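Side-chain contacts in CG14216 (Drosophila melanogaster, PDB 3P9Y), which probably removes phosphate from serine residues in the C-terminal domain of RNA polymerase II, as a protein phosphatase of the Ssu72 family: residues Y40-R45 and Y120-M125; R101-K106 and V124-S129. The protein carries 2 engineered substitutions. All blocks are in the same frame, centred on the assembly; numbering follows the deposited sequence.

Contact 1. Residues Y40-R45 and Y120-M125; sequences YGTGER and YDLVVM. With IMD (imidazole), chain I.
Thr42 carries this contact alone on its side, setting its side chain against Leu122 and Val123 of helix 117-128. The chain reaches it along the end of strand 36-41: the backbone of Tyr40 is still paired with Val14 and Asp16 of strand 11-16, while Tyr40 OH is hydrogen-bonded to Thr105 OG1. Past Gly41 the strand gives way to loop, and the CB of Thr42 points toward the helix, 3.8 Å from Leu122 CD1. With chi1 at 52°, OG1 sits between the backbone N and the carbonyl carbon and CG2 lies beside the N, so the two branches meet different residues. OG1 comes within 3.6 Å of Leu122 CD1, an apolar neighbour, and finds its polar partner in the backbone O of Asp16. In this LMW PTP-like fold, Asp16 closes strand 11-16 where the family's CX5R phosphate-binding loop begins with its catalytic cysteine, so the aspartate is probably engineered. Helix 117-128 is the helix of the beta-alpha-beta crossover joining parallel strands 111-114 and 137-142. The methyl CG2 touches Val123 CG2 at 3.9 Å, the two side chains crossing at about a right angle. Val123 lies on the sheet side of the helix, against Ile112, Val15 and Val140, whereas Leu122, partly exposed, reaches Thr42 from the outer side of the contact. On another side of the helix, an imidazole, probably from the crystallisation liquor, gives N1 to Asp121 OD1 in a 3.1 Å hydrogen bond. Val124 CG1 lies 3.4 Å from the imidazole N3.

Contact 2. Residues R101-K106 and V124-S129; sequences RFQDTK and VMHMES
His126 lays one face of its imidazole on the backbone of Gln103. Its CB, the first atom out, is 4.1 Å from Gln103 CG. With the ring carbon CG anti to the backbone N, the torsion (chi1 176°) carries the ring across to the 3-10 segment, and ND1 settles 3.6 Å from both CB and CG of Gln103. Over the ring itself stands Gln103 CA in a CH-pi contact, 3.6 Å from the centroid and 19° off the normal. Here the C-terminal part of helix 117-128, the crossover helix of the LMW PTP-like fold, meets the 3-10 turn 102-104 in the loop leading to strand 111-114. On the CD2 side, Phe102 CE2 approaches at 3.9 Å, the two ring planes inclined by 69°. With an alanine in place of His126, Gln103 CA would probably lose its aromatic cover and a gap would open beside Phe102. At the far end of the imidazole, His126 CE1 comes to 3.0 Å from Gln103 O, while His126 NE2 is badly angled for a bond to that oxygen. The Gln103 side chain bends at chi2, and its amide NE2 donates to Thr42 O. Next along the helix, Met127 SD lies at the edge of the Phe102 ring, 4.3 Å from CZ.

In the fold
Both contacts lean on helix 117-128, contact 1 on its middle and contact 2 one turn further on, their centres about 7 Å apart. Contact 1 is buried and small, 125 Å² of packing between a threonine and the branched aliphatic side chains of the helix, beside the end of the edge strand 36-41. Contact 2 covers 211 Å² but lies farther from the centre of the chain, is only partly buried, and works through one imidazole face, an oblique ring pair, a sulfur at a ring edge and the backbone of a 3-10 segment. Neither relies on polar bonding to the helix. The strand end and the turn are instead joined to each other, with Gly41 O and Phe102 N 2.9 Å apart in a probable hydrogen bond.

Contact 1. Residues Y40-R45 and Y120-M125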
loop_
_atom_site.group_PDB
_atom_site.type_symbol
_atom_site.label_atom_id
_atom_site.label_comp_id
_atom_site.label_asym_id
_atom_site.label_seq_id
_atom_site.Cartn_x
_atom_site.Cartn_y
_atom_site.Cartn_z
ATOM N N TYR A 40 0.228 -4.940 -0.205
ATOM C CA TYR A 40 -0.351 -5.883 0.743
ATOM C C TYR A 40 -1.326 -5.187 1.694
ATOM O O TYR A 40 -1.356 -3.960 1.779
ATOM C CB TYR A 40 0.760 -6.548 1.561
ATOM C CG TYR A 40 1.840 -7.174 0.720
ATOM C CD1 TYR A 40 1.720 -8.478 0.262
ATOM C CD2 TYR A 40 2.976 -6.460 0.374
ATOM C CE1 TYR A 40 2.703 -9.055 -0.517
ATOM C CE2 TYR A 40 3.966 -7.026 -0.402
ATOM C CZ TYR A 40 3.824 -8.325 -0.846
ATOM O OH TYR A 40 4.807 -8.894 -1.622
ATOM N N GLY A 41 -2.121 -5.984 2.401
ATOM C CA GLY A 41 -2.961 -5.497 3.479
ATOM C C GLY A 41 -2.527 -6.201 4.751
ATOM O O GLY A 41 -1.825 -7.200 4.681
ATOM N N THR A 42 -2.935 -5.692 5.909
ATOM C CA THR A 42 -2.517 -6.274 7.182
ATOM C C THR A 42 -3.688 -6.867 7.967
ATOM O O THR A 42 -3.485 -7.566 8.957
ATOM C CB THR A 42 -1.809 -5.233 8.072
ATOM O OG1 THR A 42 -2.630 -4.066 8.195
ATOM C CG2 THR A 42 -0.465 -4.846 7.482
ATOM N N GLY A 43 -4.910 -6.584 7.530
ATOM C CA GLY A 43 -6.091 -7.110 8.190
ATOM C C GLY A 43 -6.146 -8.628 8.170
ATOM O O GLY A 43 -5.416 -9.284 7.428
ATOM N N GLU A 44 -7.016 -9.192 8.996
ATOM C CA GLU A 44 -7.228 -10.631 9.003
ATOM C C GLU A 44 -7.997 -11.026 7.750
ATOM O O GLU A 44 -7.813 -12.115 7.213
ATOM C CB GLU A 44 -7.996 -11.052 10.259
ATOM C CG GLU A 44 -7.192 -10.908 11.543
ATOM C CD GLU A 44 -8.003 -11.230 12.787
ATOM O OE1 GLU A 44 -9.253 -11.216 12.713
ATOM O OE2 GLU A 44 -7.386 -11.494 13.843
ATOM N N ARG A 45 -8.851 -10.122 7.283
ATOM C CA ARG A 45 -9.665 -10.374 6.102
ATOM C C ARG A 45 -9.846 -9.110 5.268
ATOM O O ARG A 45 -9.676 -7.992 5.760
ATOM C CB ARG A 45 -11.037 -10.912 6.518
ATOM C CG ARG A 45 -10.980 -12.223 7.282
ATOM C CD ARG A 45 -12.336 -12.590 7.858
ATOM N NE ARG A 45 -12.280 -13.825 8.636
ATOM C CZ ARG A 45 -13.316 -14.347 9.289
ATOM N NH1 ARG A 45 -14.497 -13.743 9.263
ATOM N NH2 ARG A 45 -13.170 -15.476 9.969
ATOM N N TYR A 120 1.061 0.459 10.128
ATOM C CA TYR A 120 2.457 0.640 10.489
ATOM C C TYR A 120 2.851 -0.298 11.636
ATOM O O TYR A 120 3.844 -1.009 11.544
ATOM C CB TYR A 120 2.673 2.088 10.910
ATOM C CG TYR A 120 4.077 2.445 11.342
ATOM C CD1 TYR A 120 5.099 2.582 10.415
ATOM C CD2 TYR A 120 4.365 2.702 12.676
ATOM C CE1 TYR A 120 6.379 2.937 10.811
ATOM C CE2 TYR A 120 5.635 3.055 13.080
ATOM C CZ TYR A 120 6.638 3.172 12.147
ATOM O OH TYR A 120 7.900 3.528 12.554
ATOM N N ASP A 121 2.059 -0.295 12.703
ATOM C CA ASP A 121 2.350 -1.100 13.885
ATOM C C ASP A 121 2.316 -2.592 13.594
ATOM O O ASP A 121 3.153 -3.337 14.088
ATOM C CB ASP A 121 1.358 -0.780 15.001
ATOM C CG ASP A 121 1.631 0.556 15.650
ATOM O OD1 ASP A 121 2.763 1.060 15.521
ATOM O OD2 ASP A 121 0.715 1.104 16.283
ATOM N N LEU A 122 1.342 -3.029 12.807
ATOM C CA LEU A 122 1.227 -4.443 12.471
ATOM C C LEU A 122 2.424 -4.882 11.633
ATOM O O LEU A 122 2.967 -5.970 11.826
ATOM C CB LEU A 122 -0.083 -4.712 11.725
ATOM C CG LEU A 122 -1.340 -4.615 12.595
ATOM C CD1 LEU A 122 -2.601 -4.615 11.749
ATOM C CD2 LEU A 122 -1.378 -5.756 13.613
ATOM N N VAL A 123 2.838 -4.022 10.709
ATOM C CA VAL A 123 3.986 -4.302 9.866
ATOM C C VAL A 123 5.246 -4.409 10.720
ATOM O O VAL A 123 6.024 -5.344 10.568
ATOM C CB VAL A 123 4.174 -3.203 8.793
ATOM C CG1 VAL A 123 5.557 -3.284 8.175
ATOM C CG2 VAL A 123 3.085 -3.306 7.719
ATOM N N VAL A 124 5.438 -3.451 11.621
ATOM C CA VAL A 124 6.639 -3.415 12.446
ATOM C C VAL A 124 6.652 -4.596 13.416
ATOM O O VAL A 124 7.676 -5.250 13.598
ATOM C CB VAL A 124 6.753 -2.083 13.215
ATOM C CG1 VAL A 124 7.866 -2.144 14.252
ATOM C CG2 VAL A 124 6.995 -0.928 12.242
ATOM N N MET A 125 5.500 -4.880 14.016
ATOM C CA MET A 125 5.378 -5.998 14.939
ATOM C C MET A 125 5.730 -7.289 14.216
ATOM O O MET A 125 6.475 -8.115 14.735
ATOM C CB MET A 125 3.958 -6.077 15.508
ATOM C CG MET A 125 3.792 -7.127 16.594
ATOM S SD MET A 125 2.207 -7.026 17.449
ATOM C CE MET A 125 1.079 -7.608 16.184
HETATM N N1 IMD I . 5.043 -0.492 16.875
HETATM C C2 IMD I . 4.997 -1.796 16.523
HETATM N N3 IMD I . 6.061 -2.426 17.069
HETATM C C4 IMD I . 6.779 -1.521 17.768
HETATM C C5 IMD I . 6.135 -0.299 17.648
#

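Contact 2. Residues R101-K106 and V124-S129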
loop_
_atom_site.group_PDB
_atom_site.type_symbol
_atom_site.label_atom_id
_atom_site.label_comp_id
_atom_site.label_asym_id
_atom_site.label_seq_id
_atom_site.Cartn_x
_atom_site.Cartn_y
_atom_site.Cartn_z
ATOM N N ARG A 101 -1.806 -10.721 1.911
ATOM C CA ARG A 101 -1.579 -10.304 3.289
ATOM C C ARG A 101 -0.077 -10.163 3.513
ATOM O O ARG A 101 0.697 -11.045 3.141
ATOM C CB ARG A 101 -2.185 -11.322 4.267
ATOM C CG ARG A 101 -2.787 -10.693 5.526
ATOM C CD ARG A 101 -3.481 -11.719 6.426
ATOM N NE ARG A 101 -2.598 -12.216 7.482
ATOM C CZ ARG A 101 -2.660 -11.855 8.764
ATOM N NH1 ARG A 101 -3.573 -10.993 9.189
ATOM N NH2 ARG A 101 -1.804 -12.368 9.633
ATOM N N PHE A 102 0.335 -9.051 4.112
ATOM C CA PHE A 102 1.751 -8.774 4.298
ATOM C C PHE A 102 2.404 -9.813 5.198
ATOM O O PHE A 102 3.540 -10.216 4.966
ATOM C CB PHE A 102 1.966 -7.382 4.900
ATOM C CG PHE A 102 3.405 -7.089 5.228
ATOM C CD1 PHE A 102 4.319 -6.821 4.222
ATOM C CD2 PHE A 102 3.847 -7.099 6.541
ATOM C CE1 PHE A 102 5.647 -6.565 4.518
ATOM C CE2 PHE A 102 5.176 -6.841 6.845
ATOM C CZ PHE A 102 6.075 -6.574 5.833
ATOM N N GLN A 103 1.677 -10.241 6.225
ATOM C CA GLN A 103 2.230 -11.134 7.238
ATOM C C GLN A 103 2.525 -12.519 6.664
ATOM O O GLN A 103 3.201 -13.327 7.301
ATOM C CB GLN A 103 1.269 -11.256 8.426
ATOM C CG GLN A 103 1.087 -9.974 9.244
ATOM C CD GLN A 103 -0.117 -9.148 8.806
ATOM O OE1 GLN A 103 -0.433 -9.066 7.618
ATOM N NE2 GLN A 103 -0.788 -8.526 9.768
ATOM N N ASP A 104 2.026 -12.790 5.460
ATOM C CA ASP A 104 2.211 -14.099 4.834
ATOM C C ASP A 104 3.174 -14.073 3.650
ATOM O O ASP A 104 3.425 -15.106 3.033
ATOM C CB ASP A 104 0.861 -14.662 4.379
ATOM C CG ASP A 104 -0.078 -14.928 5.538
ATOM O OD1 ASP A 104 0.369 -15.534 6.535
ATOM O OD2 ASP A 104 -1.260 -14.529 5.462
ATOM N N THR A 105 3.723 -12.906 3.329
ATOM C CA THR A 105 4.625 -12.807 2.187
ATOM C C THR A 105 6.060 -13.150 2.567
ATOM O O THR A 105 6.487 -12.920 3.695
ATOM C CB THR A 105 4.607 -11.399 1.551
ATOM O OG1 THR A 105 5.276 -11.438 0.285
ATOM C CG2 THR A 105 5.295 -10.384 2.450
ATOM N N LYS A 106 6.797 -13.695 1.606
ATOM C CA LYS A 106 8.205 -14.022 1.789
ATOM C C LYS A 106 9.097 -13.040 1.028
ATOM O O LYS A 106 10.322 -13.121 1.096
ATOM C CB LYS A 106 8.473 -15.452 1.312
ATOM C CG LYS A 106 7.695 -16.513 2.085
ATOM C CD LYS A 106 8.176 -16.608 3.531
ATOM C CE LYS A 106 7.013 -16.588 4.517
ATOM N NZ LYS A 106 6.107 -17.766 4.367
ATOM N N VAL A 124 5.438 -3.451 11.621
ATOM C CA VAL A 124 6.639 -3.415 12.446
ATOM C C VAL A 124 6.652 -4.596 13.416
ATOM O O VAL A 124 7.676 -5.250 13.598
ATOM C CB VAL A 124 6.753 -2.083 13.215
ATOM C CG1 VAL A 124 7.866 -2.144 14.252
ATOM C CG2 VAL A 124 6.995 -0.928 12.242
ATOM N N MET A 125 5.500 -4.880 14.016
ATOM C CA MET A 125 5.378 -5.998 14.939
ATOM C C MET A 125 5.730 -7.289 14.216
ATOM O O MET A 125 6.475 -8.115 14.735
ATOM C CB MET A 125 3.958 -6.077 15.508
ATOM C CG MET A 125 3.792 -7.127 16.594
ATOM S SD MET A 125 2.207 -7.026 17.449
ATOM C CE MET A 125 1.079 -7.608 16.184
ATOM N N HIS A 126 5.212 -7.450 13.004
ATOM C CA HIS A 126 5.452 -8.665 12.234
ATOM C C HIS A 126 6.930 -8.823 11.897
ATOM O O HIS A 126 7.483 -9.918 11.995
ATOM C CB HIS A 126 4.626 -8.674 10.950
ATOM C CG HIS A 126 4.899 -9.860 10.081
ATOM N ND1 HIS A 126 4.322 -11.089 10.303
ATOM C CD2 HIS A 126 5.714 -10.012 9.012
ATOM C CE1 HIS A 126 4.761 -11.948 9.400
ATOM N NE2 HIS A 126 5.606 -11.321 8.605
ATOM N N MET A 127 7.564 -7.721 11.507
ATOM C CA MET A 127 8.973 -7.733 11.144
ATOM C C MET A 127 9.842 -8.078 12.348
ATOM O O MET A 127 10.835 -8.794 12.226
ATOM C CB MET A 127 9.383 -6.365 10.597
ATOM C CG MET A 127 8.913 -6.074 9.176
ATOM S SD MET A 127 9.739 -7.104 7.953
ATOM C CE MET A 127 11.464 -6.754 8.291
ATOM N N GLU A 128 9.465 -7.558 13.510
ATOM C CA GLU A 128 10.226 -7.772 14.735
ATOM C C GLU A 128 10.100 -9.209 15.230
ATOM O O GLU A 128 11.020 -9.740 15.848
ATOM C CB GLU A 128 9.772 -6.793 15.821
ATOM C CG GLU A 128 10.305 -5.380 15.632
ATOM C CD GLU A 128 9.862 -4.428 16.729
ATOM O OE1 GLU A 128 8.839 -4.708 17.394
ATOM O OE2 GLU A 128 10.535 -3.393 16.923
ATOM N N SER A 129 8.963 -9.837 14.950
ATOM C CA SER A 129 8.716 -11.209 15.382
ATOM C C SER A 129 9.607 -12.189 14.634
ATOM O O SER A 129 9.720 -13.352 15.014
ATOM C CB SER A 129 7.252 -11.587 15.155
ATOM O OG SER A 129 7.035 -12.080 13.837
#